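Local coordinates for piwi domain-containing protein (Vanderwaltozyma polyspora, PDB 5THE) that probably binds RNA as the C-terminal lobe, carrying the Piwi domain, of a budding yeast Argonaute, at residues L321-L324 with K325-Q328; R367-G370 with P371-N374. All coordinates share one frame; numbering follows the deposited sequence.

Contact 1 of 2, residues L321-L324 with K325-Q328; sequences LNRL and KIYQ
Lys325 lays its aliphatic chain across Leu321, one turn back on the same helix, with CE 3.9 Å from Leu321 CD1. Beyond CG the lysine runs extended, so CD passes Asn322 OD1 at 3.9 Å, and the amine ends farther along, beside a water. That water accepts from Lys325 NZ at 3.0 Å, but its link to Asn322 OD1, unusually short at 2.4 Å, leaves the bridge doubtful; Asn322 ND2 bonds to Asp301. An alanine in place of Lys325 would probably uncover the flank of Leu321 and leave the nearby water without its amine partner. On another face a methyl meets a charged group: Ile326 CD1 comes obliquely to the Arg323 guanidinium, 3.8 Å from NH2. Arg323 bends at chi2 and chi3 (-81° and 68°), curling back so that NH1 forms a salt bridge with Asp301. Among backbone bonds, Lys325 N to Leu321 O (2.9 Å) and Ile326 N to Asn322 O (2.9 Å) begin a run of four. Tyr327 N to Arg323 O and Gln328 N to Leu324 O complete it. Such i to i+4 pairing is that of a regular alpha helix, here helix 320-329 of the Piwi domain, with its RNase H-like fold.

Contact 2 of 2, residues R367-G370 with P371-N374; sequences RKFG and PQLN
Pro371 packs against the turn before it near the C-terminal end of helix 351-373, the helix of a beta-alpha-beta unit that links strands 339-344 and 383-389 in the Piwi domain. Its ring fills the place where an amide hydrogen would sit: CD lies 3.1 Å from Arg367 O and CG 3.3 Å from the same oxygen, so that carbonyl gets no i+4 bond from position 371 and the helix kinks. The close-packed part continues at Gly370, the one buried residue here, whose carbonyl oxygen receives both Leu373 N and Asn374 N. Leu373 N is also shared, through a weak bond, with Phe369 O. Phe369 and Leu373 turn their side chains to helix 320-329.

The solvent side is looser. Gln372 reaches back along the helix, its chain extended beyond CG, and the two ends of its amide touch different neighbours. NE2 lies against the lysine methylenes, 3.4 Å from Lys368 CE, whereas OE1 comes to the edge of the Phe369 ring, near its plane and 3.8 Å from CD1. Ring and amide are turned 64° apart. At the last turn, Asn374 OD1 accepts from Asn377 N beyond the helix. Back on the tight side, Gly370 O takes Asn374 N almost in line with its carbonyl at 2.8 Å, and Leu373 N from above the carbonyl plane at 2.9 Å.

Contact 1 and contact 2 belong to two neighbouring helices, 320-329 and 351-373, and the centres of the two contacts are about 10 Å apart. Half the residues of contact 1 are buried, whereas contact 2 lies farther out, at the surface. Their chemistry differs too: 321-328 keeps an unbroken i+4 ladder and sends charged and polar groups to Asp301, while 367-374 is kinked by a proline and ends in shared carbonyl bonds. Leu373 joins them directly, its CD1 packing 3.6 Å from Leu324 CB, and Phe369 rests on Leu321 and Leu324. A probable hydrogen bond from Gln328 NE2 to Leu373 O (3.0 Å) ties the two helix ends together.

Contact 1 of 2, residues L321-L324 with K325-Q328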
loop_
_atom_site.group_PDB
_atom_site.type_symbol
_atom_site.label_atom_id
_atom_site.label_comp_id
_atom_site.label_asym_id
_atom_site.label_seq_id
_atom_site.Cartn_x
_atom_site.Cartn_y
_atom_site.Cartn_z
ATOM N N LEU A 321 -18.013 -3.708 5.116
ATOM C CA LEU A 321 -19.029 -2.675 5.302
ATOM C C LEU A 321 -18.470 -1.286 5.008
ATOM O O LEU A 321 -19.073 -0.503 4.260
ATOM C CB LEU A 321 -19.602 -2.738 6.719
ATOM C CG LEU A 321 -20.590 -1.634 7.135
ATOM C CD1 LEU A 321 -21.763 -1.508 6.157
ATOM C CD2 LEU A 321 -21.105 -1.854 8.548
ATOM N N ASN A 322 -17.306 -0.973 5.572
ATOM C CA ASN A 322 -16.693 0.328 5.318
ATOM C C ASN A 322 -16.197 0.461 3.889
ATOM O O ASN A 322 -16.224 1.565 3.335
ATOM C CB ASN A 322 -15.540 0.572 6.291
ATOM C CG ASN A 322 -16.029 0.855 7.681
ATOM O OD1 ASN A 322 -17.170 1.264 7.857
ATOM N ND2 ASN A 322 -15.180 0.627 8.679
ATOM N N ARG A 323 -15.703 -0.622 3.281
ATOM C CA ARG A 323 -15.345 -0.535 1.867
ATOM C C ARG A 323 -16.539 -0.068 1.049
ATOM O O ARG A 323 -16.405 0.791 0.169
ATOM C CB ARG A 323 -14.842 -1.881 1.339
ATOM C CG ARG A 323 -13.956 -2.667 2.314
ATOM C CD ARG A 323 -12.522 -2.173 2.305
ATOM N NE ARG A 323 -12.348 -0.828 2.855
ATOM C CZ ARG A 323 -12.438 -0.547 4.151
ATOM N NH1 ARG A 323 -12.729 -1.515 5.008
ATOM N NH2 ARG A 323 -12.249 0.691 4.586
ATOM N N LEU A 324 -17.726 -0.606 1.348
ATOM C CA LEU A 324 -18.917 -0.219 0.594
ATOM C C LEU A 324 -19.346 1.201 0.928
ATOM O O LEU A 324 -19.685 1.977 0.029
ATOM C CB LEU A 324 -20.056 -1.194 0.878
ATOM C CG LEU A 324 -19.879 -2.638 0.402
ATOM C CD1 LEU A 324 -21.085 -3.470 0.809
ATOM C CD2 LEU A 324 -19.698 -2.653 -1.086
ATOM N N LYS A 325 -19.346 1.554 2.216
ATOM C CA LYS A 325 -19.781 2.885 2.631
ATOM C C LYS A 325 -18.929 3.968 1.993
ATOM O O LYS A 325 -19.448 4.970 1.492
ATOM C CB LYS A 325 -19.719 3.015 4.156
ATOM C CG LYS A 325 -20.884 2.400 4.912
ATOM C CD LYS A 325 -20.613 2.471 6.425
ATOM C CE LYS A 325 -21.868 2.241 7.232
ATOM N NZ LYS A 325 -21.631 2.377 8.705
ATOM N N ILE A 326 -17.611 3.799 2.033
ATOM C CA ILE A 326 -16.724 4.811 1.482
ATOM C C ILE A 326 -16.879 4.878 -0.027
ATOM O O ILE A 326 -16.961 5.966 -0.612
ATOM C CB ILE A 326 -15.266 4.530 1.890
ATOM C CG1 ILE A 326 -15.150 4.527 3.419
ATOM C CG2 ILE A 326 -14.351 5.585 1.277
ATOM C CD1 ILE A 326 -13.785 4.082 3.943
ATOM N N TYR A 327 -16.928 3.714 -0.682
ATOM C CA TYR A 327 -17.148 3.709 -2.122
ATOM C C TYR A 327 -18.412 4.481 -2.468
ATOM O O TYR A 327 -18.431 5.300 -3.400
ATOM C CB TYR A 327 -17.254 2.275 -2.635
ATOM C CG TYR A 327 -17.495 2.177 -4.129
ATOM C CD1 TYR A 327 -18.765 2.398 -4.676
ATOM C CD2 TYR A 327 -16.456 1.859 -4.990
ATOM C CE1 TYR A 327 -18.987 2.298 -6.044
ATOM C CE2 TYR A 327 -16.660 1.769 -6.360
ATOM C CZ TYR A 327 -17.926 1.983 -6.876
ATOM O OH TYR A 327 -18.117 1.879 -8.228
ATOM N N GLN A 328 -19.488 4.213 -1.725
ATOM C CA GLN A 328 -20.778 4.816 -2.039
ATOM C C GLN A 328 -20.732 6.338 -1.932
ATOM O O GLN A 328 -21.336 7.042 -2.756
ATOM C CB GLN A 328 -21.844 4.242 -1.112
ATOM C CG GLN A 328 -23.204 4.902 -1.282
ATOM C CD GLN A 328 -24.247 4.228 -0.444
ATOM O OE1 GLN A 328 -24.036 3.984 0.744
ATOM N NE2 GLN A 328 -25.354 3.855 -1.074
HETATM O O HOH W 1 -19.092 0.987 9.298
#

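Contact 2 of 2, residues R367-G370 with P371-N374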
loop_
_atom_site.group_PDB
_atom_site.type_symbol
_atom_site.label_atom_id
_atom_site.label_comp_id
_atom_site.label_asym_id
_atom_site.label_seq_id
_atom_site.Cartn_x
_atom_site.Cartn_y
_atom_site.Cartn_z
ATOM N N ARG A 367 -24.070 -9.337 0.482
ATOM C CA ARG A 367 -25.487 -9.632 0.317
ATOM C C ARG A 367 -26.306 -8.994 1.435
ATOM O O ARG A 367 -27.431 -8.527 1.201
ATOM C CB ARG A 367 -25.715 -11.143 0.272
ATOM C CG ARG A 367 -27.195 -11.522 0.160
ATOM C CD ARG A 367 -27.390 -13.034 0.079
ATOM N NE ARG A 367 -28.796 -13.415 0.181
ATOM C CZ ARG A 367 -29.383 -13.818 1.305
ATOM N NH1 ARG A 367 -28.687 -13.892 2.430
ATOM N NH2 ARG A 367 -30.668 -14.150 1.305
ATOM N N LYS A 368 -25.736 -8.937 2.636
ATOM C CA LYS A 368 -26.389 -8.333 3.788
ATOM C C LYS A 368 -26.184 -6.820 3.827
ATOM O O LYS A 368 -27.139 -6.071 4.038
ATOM C CB LYS A 368 -25.861 -8.970 5.073
ATOM C CG LYS A 368 -26.461 -8.351 6.341
ATOM C CD LYS A 368 -25.643 -8.670 7.585
ATOM C CE LYS A 368 -26.184 -7.947 8.817
ATOM N NZ LYS A 368 -27.545 -8.412 9.235
ATOM N N PHE A 369 -24.945 -6.352 3.630
ATOM C CA PHE A 369 -24.637 -4.930 3.797
ATOM C C PHE A 369 -25.258 -4.067 2.695
ATOM O O PHE A 369 -25.747 -2.965 2.965
ATOM C CB PHE A 369 -23.115 -4.718 3.808
ATOM C CG PHE A 369 -22.415 -5.326 4.987
ATOM C CD1 PHE A 369 -23.014 -5.338 6.241
ATOM C CD2 PHE A 369 -21.143 -5.878 4.844
ATOM C CE1 PHE A 369 -22.362 -5.894 7.340
ATOM C CE2 PHE A 369 -20.488 -6.442 5.935
ATOM C CZ PHE A 369 -21.104 -6.448 7.188
ATOM N N GLY A 370 -25.195 -4.517 1.444
ATOM C CA GLY A 370 -25.678 -3.748 0.314
ATOM C C GLY A 370 -27.089 -3.194 0.482
ATOM O O GLY A 370 -27.338 -1.993 0.296
ATOM N N PRO A 371 -28.047 -4.061 0.826
ATOM C CA PRO A 371 -29.416 -3.563 1.048
ATOM C C PRO A 371 -29.514 -2.546 2.163
ATOM O O PRO A 371 -30.371 -1.658 2.086
ATOM C CB PRO A 371 -30.206 -4.835 1.377
ATOM C CG PRO A 371 -29.435 -5.917 0.680
ATOM C CD PRO A 371 -27.992 -5.531 0.871
ATOM N N GLN A 372 -28.663 -2.644 3.197
ATOM C CA GLN A 372 -28.655 -1.620 4.236
ATOM C C GLN A 372 -28.249 -0.261 3.677
ATOM O O GLN A 372 -28.656 0.773 4.212
ATOM C CB GLN A 372 -27.715 -2.025 5.374
ATOM C CG GLN A 372 -28.026 -3.375 6.013
ATOM C CD GLN A 372 -26.953 -3.811 7.002
ATOM O OE1 GLN A 372 -25.924 -3.153 7.149
ATOM N NE2 GLN A 372 -27.190 -4.925 7.679
ATOM N N LEU A 373 -27.464 -0.242 2.600
ATOM C CA LEU A 373 -26.915 1.002 2.072
ATOM C C LEU A 373 -27.610 1.512 0.814
ATOM O O LEU A 373 -27.572 2.718 0.562
ATOM C CB LEU A 373 -25.420 0.829 1.760
ATOM C CG LEU A 373 -24.489 0.380 2.881
ATOM C CD1 LEU A 373 -23.104 0.073 2.316
ATOM C CD2 LEU A 373 -24.400 1.466 3.935
ATOM N N ASN A 374 -28.219 0.646 -0.000
ATOM C CA ASN A 374 -28.761 1.059 -1.294
ATOM C C ASN A 374 -30.273 1.285 -1.257
ATOM O O ASN A 374 -30.910 1.367 -2.320
ATOM C CB ASN A 374 -28.400 0.028 -2.381
ATOM C CG ASN A 374 -29.012 -1.355 -2.114
ATOM O OD1 ASN A 374 -29.912 -1.496 -1.293
ATOM N ND2 ASN A 374 -28.520 -2.369 -2.806
#